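Long-range contact in glycine oxidase (Bacillus cereus ATCC 14579, PDB 7CYX), which probably oxidises glycine with molecular oxygen to glyoxylate, ammonium and hydrogen peroxide, using FAD as cofactor: residues A[92-98]-A[144-150]. Sequence-based numbering, arbitrary orientation.
Sequences EKGIYRI and AVYYPKD
Arg97 and Val145 form an antiparallel hydrogen-bonded pair. Arg97 N donates to Val145 O (2.8 Å) in the carbonyl plane. Tyr147 N donates to Ile95 O (3.1 Å). Tyr147 O accepts from two amides, reaching it from opposite faces of its plane: Ile95 N, and Asp150 N within the type I turn 147-150. Gly94 N bonds weakly to Asp150 O.

Tyr146 OH donates to Lys93 O (2.8 Å) from above the carbonyl plane. Tyr146 CG lies anti to the backbone N (chi1 -179°), which carries the ring toward Lys93. Tyr146 CD1 sits over one face of the Tyr96 ring, 3.3 Å from Tyr96 CE2. On the opposite sheet face, which Arg97 and Tyr147 share with Ile95 and Val145, Arg97 NE donates to Tyr147 OH (3.1 Å). Tyr147 OH also has a weak hydrogen bond with Gln115 NE2. Glu92 OE1 forms a long salt bridge with Lys149 NZ; Glu92 OE2 is hydrogen-bonded to Tyr90 OH.

The pair lies near the FAD site: the Ile95 side chain is about 4 Å from that of FAD-binding Leu49 and about 8 Å from FAD. Strand 95-99 lies between 143-147 and 246-248. Helix 102-116 packs on Arg97 and Val145, helix 127-133 on Tyr96 and Ala144.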
ATOM      1  N   GLU A  92      -5.811 -12.980  -7.239  1.00 56.18           N
ATOM      2  CA  GLU A  92      -6.229 -13.952  -8.269  1.00 55.91           C
ATOM      3  C   GLU A  92      -7.603 -14.475  -7.884  1.00 56.48           C
ATOM      4  O   GLU A  92      -7.682 -15.576  -7.368  1.00 59.50           O
ATOM      5  CB  GLU A  92      -5.239 -15.106  -8.363  1.00 57.51           C
ATOM      6  CG  GLU A  92      -5.572 -16.063  -9.482  1.00 59.53           C
ATOM      7  CD  GLU A  92      -4.649 -17.252  -9.607  1.00 61.77           C
ATOM      8  OE1 GLU A  92      -5.144 -18.362  -9.789  1.00 58.22           O
ATOM      9  OE2 GLU A  92      -3.443 -17.055  -9.526  1.00 68.27           O
ATOM     10  N   LYS A  93      -8.635 -13.680  -8.105  1.00 50.33           N
ATOM     11  CA  LYS A  93      -9.998 -14.143  -7.775  1.00 50.11           C
ATOM     12  C   LYS A  93     -10.768 -14.343  -9.077  1.00 44.65           C
ATOM     13  O   LYS A  93     -11.978 -14.450  -9.020  1.00 56.55           O
ATOM     14  CB  LYS A  93     -10.677 -13.139  -6.842  1.00 63.07           C
ATOM     15  CG  LYS A  93     -10.207 -13.170  -5.399  1.00 73.58           C
ATOM     16  CD  LYS A  93      -9.599 -14.500  -5.019  1.00 87.35           C
ATOM     17  CE  LYS A  93      -9.208 -14.617  -3.562  1.00 93.39           C
ATOM     18  NZ  LYS A  93      -8.986 -16.028  -3.161  1.00 92.46           N
ATOM     19  N   GLY A  94     -10.065 -14.362 -10.204  1.00 43.91           N
ATOM     20  CA  GLY A  94     -10.670 -14.551 -11.532  1.00 47.68           C
ATOM     21  C   GLY A  94     -11.126 -13.249 -12.144  1.00 43.71           C
ATOM     22  O   GLY A  94     -11.038 -12.232 -11.483  1.00 45.27           O
ATOM     23  N   ILE A  95     -11.577 -13.304 -13.392  1.00 49.70           N
ATOM     24  CA  ILE A  95     -12.093 -12.115 -14.126  1.00 47.45           C
ATOM     25  C   ILE A  95     -13.256 -12.564 -14.997  1.00 50.88           C
ATOM     26  O   ILE A  95     -13.187 -13.654 -15.538  1.00 49.55           O
ATOM     27  CB  ILE A  95     -11.006 -11.465 -14.988  1.00 51.11           C
ATOM     28  CG1 ILE A  95      -9.947 -10.764 -14.142  1.00 55.25           C
ATOM     29  CG2 ILE A  95     -11.639 -10.515 -15.972  1.00 49.55           C
ATOM     30  CD1 ILE A  95      -8.823 -10.207 -14.945  1.00 58.43           C
ATOM     31  N   TYR A  96     -14.279 -11.727 -15.103  1.00 51.13           N
ATOM     32  CA  TYR A  96     -15.458 -12.002 -15.901  1.00 50.79           C
ATOM     33  C   TYR A  96     -15.407 -11.186 -17.192  1.00 53.80           C
ATOM     34  O   TYR A  96     -15.096  -9.999 -17.172  1.00 56.15           O
ATOM     35  CB  TYR A  96     -16.757 -11.681 -15.162  1.00 47.09           C
ATOM     36  CG  TYR A  96     -16.998 -12.441 -13.879  1.00 54.94           C
ATOM     37  CD1 TYR A  96     -16.525 -11.946 -12.675  1.00 50.48           C
ATOM     38  CD2 TYR A  96     -17.733 -13.625 -13.842  1.00 56.90           C
ATOM     39  CE1 TYR A  96     -16.742 -12.607 -11.483  1.00 54.83           C
ATOM     40  CE2 TYR A  96     -17.972 -14.296 -12.647  1.00 51.75           C
ATOM     41  CZ  TYR A  96     -17.457 -13.793 -11.462  1.00 58.75           C
ATOM     42  OH  TYR A  96     -17.645 -14.393 -10.244  1.00 57.90           O
ATOM     43  N   ARG A  97     -15.694 -11.842 -18.318  1.00 51.24           N
ATOM     44  CA  ARG A  97     -16.158 -11.124 -19.484  1.00 54.19           C
ATOM     45  C   ARG A  97     -17.681 -11.157 -19.427  1.00 53.47           C
ATOM     46  O   ARG A  97     -18.250 -12.221 -19.285  1.00 57.22           O
ATOM     47  CB  ARG A  97     -15.723 -11.764 -20.802  1.00 58.81           C
ATOM     48  CG  ARG A  97     -14.265 -11.570 -21.182  1.00 60.67           C
ATOM     49  CD  ARG A  97     -14.036 -12.097 -22.594  1.00 62.36           C
ATOM     50  NE  ARG A  97     -12.646 -12.427 -22.860  1.00 64.48           N
ATOM     51  CZ  ARG A  97     -11.844 -11.730 -23.654  1.00 72.86           C
ATOM     52  NH1 ARG A  97     -12.285 -10.633 -24.248  1.00 65.66           N
ATOM     53  NH2 ARG A  97     -10.606 -12.146 -23.863  1.00 68.35           N
ATOM     54  N   ILE A  98     -18.328  -9.999 -19.546  1.00 53.21           N
ATOM     55  CA  ILE A  98     -19.777  -9.956 -19.446  1.00 52.56           C
ATOM     56  C   ILE A  98     -20.373  -9.609 -20.812  1.00 57.25           C
ATOM     57  O   ILE A  98     -19.704  -9.010 -21.657  1.00 56.44           O
ATOM     58  CB  ILE A  98     -20.212  -8.954 -18.368  1.00 55.13           C
ATOM     59  CG1 ILE A  98     -19.761  -7.532 -18.714  1.00 47.90           C
ATOM     60  CG2 ILE A  98     -19.713  -9.406 -17.002  1.00 57.01           C
ATOM     61  CD1 ILE A  98     -20.360  -6.495 -17.828  1.00 53.40           C
ATOM     62  N   ALA A 144     -21.755 -14.574 -19.384  1.00 56.69           N
ATOM     63  CA  ALA A 144     -20.400 -14.130 -19.102  1.00 59.10           C
ATOM     64  C   ALA A 144     -19.469 -15.338 -19.127  1.00 53.60           C
ATOM     65  O   ALA A 144     -19.926 -16.473 -18.931  1.00 51.52           O
ATOM     66  CB  ALA A 144     -20.340 -13.449 -17.756  1.00 62.54           C
ATOM     67  N   VAL A 145     -18.179 -15.065 -19.361  1.00 50.69           N
ATOM     68  CA  VAL A 145     -17.139 -16.055 -19.291  1.00 50.14           C
ATOM     69  C   VAL A 145     -16.291 -15.724 -18.069  1.00 53.44           C
ATOM     70  O   VAL A 145     -15.787 -14.617 -17.956  1.00 54.02           O
ATOM     71  CB  VAL A 145     -16.291 -16.104 -20.574  1.00 58.23           C
ATOM     72  CG1 VAL A 145     -15.107 -17.048 -20.445  1.00 62.31           C
ATOM     73  CG2 VAL A 145     -17.118 -16.509 -21.777  1.00 58.26           C
ATOM     74  N   TYR A 146     -16.173 -16.706 -17.167  1.00 54.93           N
ATOM     75  CA  TYR A 146     -15.364 -16.607 -15.995  1.00 55.45           C
ATOM     76  C   TYR A 146     -14.048 -17.363 -16.220  1.00 55.71           C
ATOM     77  O   TYR A 146     -14.047 -18.512 -16.664  1.00 63.06           O
ATOM     78  CB  TYR A 146     -16.136 -17.130 -14.787  1.00 59.43           C
ATOM     79  CG  TYR A 146     -15.360 -17.051 -13.498  1.00 58.87           C
ATOM     80  CD1 TYR A 146     -15.071 -15.827 -12.926  1.00 55.01           C
ATOM     81  CD2 TYR A 146     -14.898 -18.193 -12.862  1.00 61.54           C
ATOM     82  CE1 TYR A 146     -14.346 -15.733 -11.752  1.00 59.69           C
ATOM     83  CE2 TYR A 146     -14.173 -18.117 -11.682  1.00 61.45           C
ATOM     84  CZ  TYR A 146     -13.895 -16.880 -11.127  1.00 59.21           C
ATOM     85  OH  TYR A 146     -13.187 -16.774  -9.973  1.00 52.13           O
ATOM     86  N   TYR A 147     -12.935 -16.686 -15.919  1.00 52.75           N
ATOM     87  CA  TYR A 147     -11.602 -17.256 -15.936  1.00 54.15           C
ATOM     88  C   TYR A 147     -11.053 -17.308 -14.513  1.00 51.80           C
ATOM     89  O   TYR A 147     -10.526 -16.312 -14.031  1.00 59.28           O
ATOM     90  CB  TYR A 147     -10.667 -16.410 -16.802  1.00 53.86           C
ATOM     91  CG  TYR A 147     -11.142 -16.168 -18.210  1.00 56.41           C
ATOM     92  CD1 TYR A 147     -10.823 -17.042 -19.234  1.00 60.70           C
ATOM     93  CD2 TYR A 147     -11.895 -15.050 -18.531  1.00 57.41           C
ATOM     94  CE1 TYR A 147     -11.242 -16.817 -20.539  1.00 62.55           C
ATOM     95  CE2 TYR A 147     -12.309 -14.804 -19.833  1.00 58.52           C
ATOM     96  CZ  TYR A 147     -11.979 -15.688 -20.843  1.00 61.89           C
ATOM     97  OH  TYR A 147     -12.383 -15.459 -22.128  1.00 71.32           O
ATOM     98  N   PRO A 148     -11.090 -18.461 -13.808  1.00 51.13           N
ATOM     99  CA  PRO A 148     -10.723 -18.492 -12.391  1.00 59.07           C
ATOM    100  C   PRO A 148      -9.259 -18.129 -12.102  1.00 56.60           C
ATOM    101  O   PRO A 148      -8.974 -17.714 -10.997  1.00 63.97           O
ATOM    102  CB  PRO A 148     -10.949 -19.940 -11.922  1.00 54.95           C
ATOM    103  CG  PRO A 148     -11.487 -20.690 -13.133  1.00 56.01           C
ATOM    104  CD  PRO A 148     -11.346 -19.799 -14.349  1.00 49.82           C
ATOM    105  N   LYS A 149      -8.371 -18.278 -13.098  1.00 59.23           N
ATOM    106  CA  LYS A 149      -6.916 -18.112 -12.930  1.00 63.91           C
ATOM    107  C   LYS A 149      -6.453 -16.672 -13.213  1.00 56.56           C
ATOM    108  O   LYS A 149      -5.276 -16.369 -13.042  1.00 57.20           O
ATOM    109  CB  LYS A 149      -6.153 -19.074 -13.855  1.00 66.77           C
ATOM    110  CG  LYS A 149      -6.095 -20.529 -13.401  1.00 79.91           C
ATOM    111  CD  LYS A 149      -4.984 -20.832 -12.408  1.00 85.17           C
ATOM    112  CE  LYS A 149      -5.245 -22.078 -11.586  1.00 88.20           C
ATOM    113  NZ  LYS A 149      -6.254 -21.830 -10.526  1.00 90.05           N
ATOM    114  N   ASP A 150      -7.339 -15.790 -13.680  1.00 53.17           N
ATOM    115  CA  ASP A 150      -6.951 -14.420 -13.972  1.00 53.37           C
ATOM    116  C   ASP A 150      -6.907 -13.628 -12.663  1.00 50.09           C
ATOM    117  O   ASP A 150      -7.467 -14.024 -11.674  1.00 49.08           O
ATOM    118  CB  ASP A 150      -7.886 -13.747 -14.981  1.00 57.67           C
ATOM    119  CG  ASP A 150      -7.510 -13.975 -16.439  1.00 69.51           C
ATOM    120  OD1 ASP A 150      -6.606 -14.803 -16.703  1.00 74.25           O
ATOM    121  OD2 ASP A 150      -8.144 -13.334 -17.309  1.00 72.29           O
TER